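Local coordinates for aminopeptidase-like protein (Chaetomium thermophilum, PDB 5JM6) that is a zinc-dependent aminopeptidase of the M18 family, mature Ape1 of the Cvt pathway of selective autophagy, which assembles as a dodecamer, at the interface of chains A and B and the interface of chains A and C. Residues are numbered along the deposited sequence; one frame, centred on the assembly and turned at random. Chains: chain A/B/C, Aminopeptidase-like protein.

Two surfaces of one subunit illustrate how a dodecameric M18 aminopeptidase is built from copies of a single chain. Contact 1 faces chain B across a two-fold symmetric interface, whereas contact 2 faces chain C across an interface that is not an exact two-fold. The centres of their C-alpha atoms lie about 23 Å apart. They share no residue, yet the chain A side of contact 1, A:Pro398 and A:Asn399, and part of that of contact 2, A:Gly407 and A:His408, flank the short 3-10 helix 401-403. One stretch of chain therefore serves two neighbours, which may couple the two kinds of interface within the assembly.

Contact 1: the interface of chains A and B. Residues chain A 398-399; chain B 150, 155, 223-226, 228.
A:Asn399 lies in a loop, its backbone between helical and extended values, and meets B:Gln155 of strand 153-155, whose backbone is extended, and the loop from B:Thr223 to B:Val226, within the two-fold interface of an M18 aminopeptidase dodecamer. Its carboxamide is used at both ends. The oxygen OD1 accepts a bond from the amide nitrogen NE2 of B:Gln155 at 2.7 Å, the donor tilted 20° from the carbonyl plane of the asparagine. The nitrogen ND2 of A:Asn399 gives a bond to the backbone O of B:Val226 at 2.9 Å, in the carbonyl plane and on a lone pair. Bonded at both ends, the amide is likely to be held in this orientation, since a flip would face donor to donor and acceptor to acceptor. The two side-chain amides approach from opposite directions with their planes 23° apart. The chain of B:Gln155 runs extended beyond CG (chi2 -175°), carrying its carboxamide to A:Asn399. A water ties the same pair together, 2.6 Å from OD1 of A:Asn399 and 2.6 Å from OE1 of B:Gln155. Nearer the backbone, CB of A:Asn399 rests 3.6 Å from the backbone O of B:Thr223 and also touches CA of B:Glu224. A:Pro398 supplies apolar cover: its CB packs on CD of B:Gln155, and its CG meets CG2 of B:Val228 at 4.0 Å, the two side chains crossing at about a right angle.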
# COMPACT_ATOMS: atom_id res chain seq x y z
N PRO A 398 7.60 -5.83 34.86
CA PRO A 398 8.34 -4.58 34.99
C PRO A 398 8.71 -3.96 33.65
O PRO A 398 8.99 -2.77 33.60
CB PRO A 398 9.61 -5.00 35.76
CG PRO A 398 9.53 -6.50 35.93
CD PRO A 398 8.46 -7.01 35.03
N ASN A 399 8.79 -4.77 32.60
CA ASN A 399 9.15 -4.22 31.29
C ASN A 399 8.04 -4.04 30.26
O ASN A 399 8.29 -3.49 29.19
CB ASN A 399 10.25 -5.09 30.70
CG ASN A 399 11.45 -5.21 31.61
OD1 ASN A 399 11.79 -4.27 32.33
ND2 ASN A 399 12.10 -6.37 31.60
N LYS B 150 11.26 -1.23 40.16
CA LYS B 150 10.08 -0.93 39.35
C LYS B 150 9.04 -2.03 39.51
O LYS B 150 9.34 -3.20 39.26
CB LYS B 150 10.49 -0.77 37.88
CG LYS B 150 9.36 -0.53 36.91
CD LYS B 150 9.90 -0.49 35.48
CE LYS B 150 10.05 0.93 34.96
NZ LYS B 150 10.50 0.93 33.54
N GLN B 155 16.11 -4.58 39.02
CA GLN B 155 16.59 -4.91 37.69
C GLN B 155 18.07 -4.56 37.54
O GLN B 155 18.70 -4.05 38.46
CB GLN B 155 15.76 -4.19 36.63
CG GLN B 155 14.26 -4.49 36.72
CD GLN B 155 13.47 -3.87 35.59
OE1 GLN B 155 13.10 -2.70 35.64
NE2 GLN B 155 13.20 -4.66 34.56
N THR B 223 14.43 -1.28 26.41
CA THR B 223 13.33 -1.22 27.38
C THR B 223 12.62 -2.54 27.74
O THR B 223 12.05 -2.67 28.82
CB THR B 223 12.26 -0.24 26.87
OG1 THR B 223 12.90 0.87 26.24
CG2 THR B 223 11.40 0.27 28.02
N GLU B 224 12.66 -3.52 26.83
CA GLU B 224 11.90 -4.76 27.06
C GLU B 224 12.70 -5.97 27.53
O GLU B 224 12.14 -6.96 28.00
CB GLU B 224 11.14 -5.11 25.77
CG GLU B 224 10.31 -3.96 25.22
CD GLU B 224 9.58 -4.31 23.94
OE1 GLU B 224 8.41 -3.89 23.79
OE2 GLU B 224 10.17 -5.00 23.08
N MET B 225 14.01 -5.91 27.36
CA MET B 225 14.90 -7.02 27.73
C MET B 225 15.72 -6.78 29.00
O MET B 225 16.81 -7.34 29.14
CB MET B 225 15.79 -7.40 26.56
CG MET B 225 14.98 -8.07 25.45
SD MET B 225 15.96 -8.94 24.22
CE MET B 225 16.12 -10.55 24.98
N VAL B 226 15.30 -5.84 29.83
CA VAL B 226 16.01 -5.56 31.08
C VAL B 226 15.89 -6.71 32.10
O VAL B 226 14.80 -7.01 32.58
CB VAL B 226 15.48 -4.27 31.72
CG1 VAL B 226 16.31 -3.89 32.93
CG2 VAL B 226 15.48 -3.15 30.68
N VAL B 228 15.90 -9.23 35.34
CA VAL B 228 15.32 -9.13 36.67
C VAL B 228 16.19 -9.92 37.66
O VAL B 228 16.47 -11.09 37.43
CB VAL B 228 13.87 -9.66 36.67
CG1 VAL B 228 13.47 -10.09 38.05
CG2 VAL B 228 12.92 -8.59 36.15
O HOH W 1 12.37 -1.90 33.29

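Contact 2: the interface of chains A and C. Residues chain A 407-408, 420, 449, 451; chain C 142-144.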
# COMPACT_ATOMS: atom_id res chain seq x y z
N GLY A 407 -3.00 -0.56 40.60
CA GLY A 407 -3.84 -0.95 41.72
C GLY A 407 -4.38 -2.36 41.56
O GLY A 407 -4.93 -2.94 42.50
N HIS A 408 -4.35 -2.85 40.33
CA HIS A 408 -4.76 -4.20 39.96
C HIS A 408 -3.65 -5.15 39.44
O HIS A 408 -3.95 -6.09 38.71
CB HIS A 408 -5.94 -4.10 39.02
CG HIS A 408 -7.04 -3.24 39.57
ND1 HIS A 408 -6.98 -1.86 39.55
CD2 HIS A 408 -8.18 -3.55 40.24
CE1 HIS A 408 -8.05 -1.36 40.14
NE2 HIS A 408 -8.80 -2.37 40.56
N VAL A 420 -10.65 -10.20 38.99
CA VAL A 420 -11.94 -9.58 38.69
C VAL A 420 -12.00 -9.15 37.23
O VAL A 420 -10.98 -8.75 36.65
CB VAL A 420 -12.20 -8.34 39.59
CG1 VAL A 420 -13.61 -7.80 39.39
CG2 VAL A 420 -11.97 -8.69 41.05
N ARG A 449 -5.33 -7.84 44.12
CA ARG A 449 -6.34 -7.79 43.07
C ARG A 449 -5.66 -7.91 41.71
O ARG A 449 -4.57 -7.36 41.50
CB ARG A 449 -7.15 -6.49 43.14
CG ARG A 449 -7.77 -6.19 44.50
CD ARG A 449 -8.71 -7.30 44.93
NE ARG A 449 -9.68 -6.86 45.94
CZ ARG A 449 -9.65 -7.22 47.22
NH1 ARG A 449 -8.69 -8.01 47.67
NH2 ARG A 449 -10.58 -6.77 48.05
N MET A 451 -6.54 -7.64 37.44
CA MET A 451 -7.48 -7.27 36.40
C MET A 451 -6.75 -6.89 35.11
O MET A 451 -5.68 -6.28 35.17
CB MET A 451 -8.36 -6.13 36.90
CG MET A 451 -9.56 -5.83 36.05
SD MET A 451 -10.51 -4.50 36.79
CE MET A 451 -12.06 -4.72 35.93
N LYS C 142 -14.11 -0.01 39.46
CA LYS C 142 -13.03 -0.95 39.71
C LYS C 142 -12.96 -1.26 41.20
O LYS C 142 -13.43 -0.47 42.02
CB LYS C 142 -11.70 -0.39 39.22
CG LYS C 142 -11.66 -0.03 37.74
CD LYS C 142 -10.57 -0.79 37.01
CE LYS C 142 -10.32 -0.24 35.61
NZ LYS C 142 -9.92 1.19 35.59
N PRO C 143 -12.38 -2.42 41.57
CA PRO C 143 -12.10 -2.71 42.98
C PRO C 143 -11.37 -1.56 43.68
O PRO C 143 -11.71 -1.24 44.82
CB PRO C 143 -11.22 -3.96 42.89
CG PRO C 143 -11.77 -4.68 41.71
CD PRO C 143 -12.18 -3.61 40.72
N THR C 144 -10.40 -0.96 43.01
CA THR C 144 -9.87 0.33 43.43
C THR C 144 -10.33 1.38 42.42
O THR C 144 -9.81 1.44 41.31
CB THR C 144 -8.33 0.33 43.52
OG1 THR C 144 -7.91 -0.63 44.50
CG2 THR C 144 -7.82 1.70 43.91
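A:His408 meets a Lys-Pro-Thr loop of chain C at a dodecamer interface that is not an exact two-fold: the backbone N of C:Thr144 donates a hydrogen bond to the imidazole nitrogen NE2 of A:His408 at 3.2 Å. The bond is nearly straight, 169° at the hydrogen, although the donor sits 25° out of the ring plane. Accepting here requires NE2 to carry a lone pair, so any proton of a neutral ring would be expected on ND1. The ring is brought to the partner by a chi1 of -52°, which sets CG beside the backbone N.

Apolar contacts lie beside this bond and extend away from it. C:Pro143 crosses the histidine obliquely; its CD lies 3.6 Å from NE2 of A:His408, while its CG comes to the ring edge in plane, as does the backbone O of C:Thr144, 3.5 Å from CE1. That CE1 of A:His408 also touches CB of C:Thr144 at 3.8 Å and CB of C:Lys142 at 3.9 Å, so three consecutive residues of chain C line the ring's outer end. Replacing A:His408 with an alanine would probably deprive the amide of C:Thr144 of its acceptor and open a gap beside C:Pro143. Farther along the proline, CG of C:Pro143 meets CG2 of A:Val420 at 4.1 Å, the side chains sliding past each other. The sulfur SD of A:Met451 lies 3.7 Å from CD of C:Lys142, whose bent chain crosses the extended methionine at about a right angle.

On chain A the receiving surface combines the loop of A:Gly407 and A:His408 with A:Val420, just after strand 417-419, and A:Arg449 and A:Met451, in and just beyond strand 448-450; chain C contributes a loop following strand 139-141.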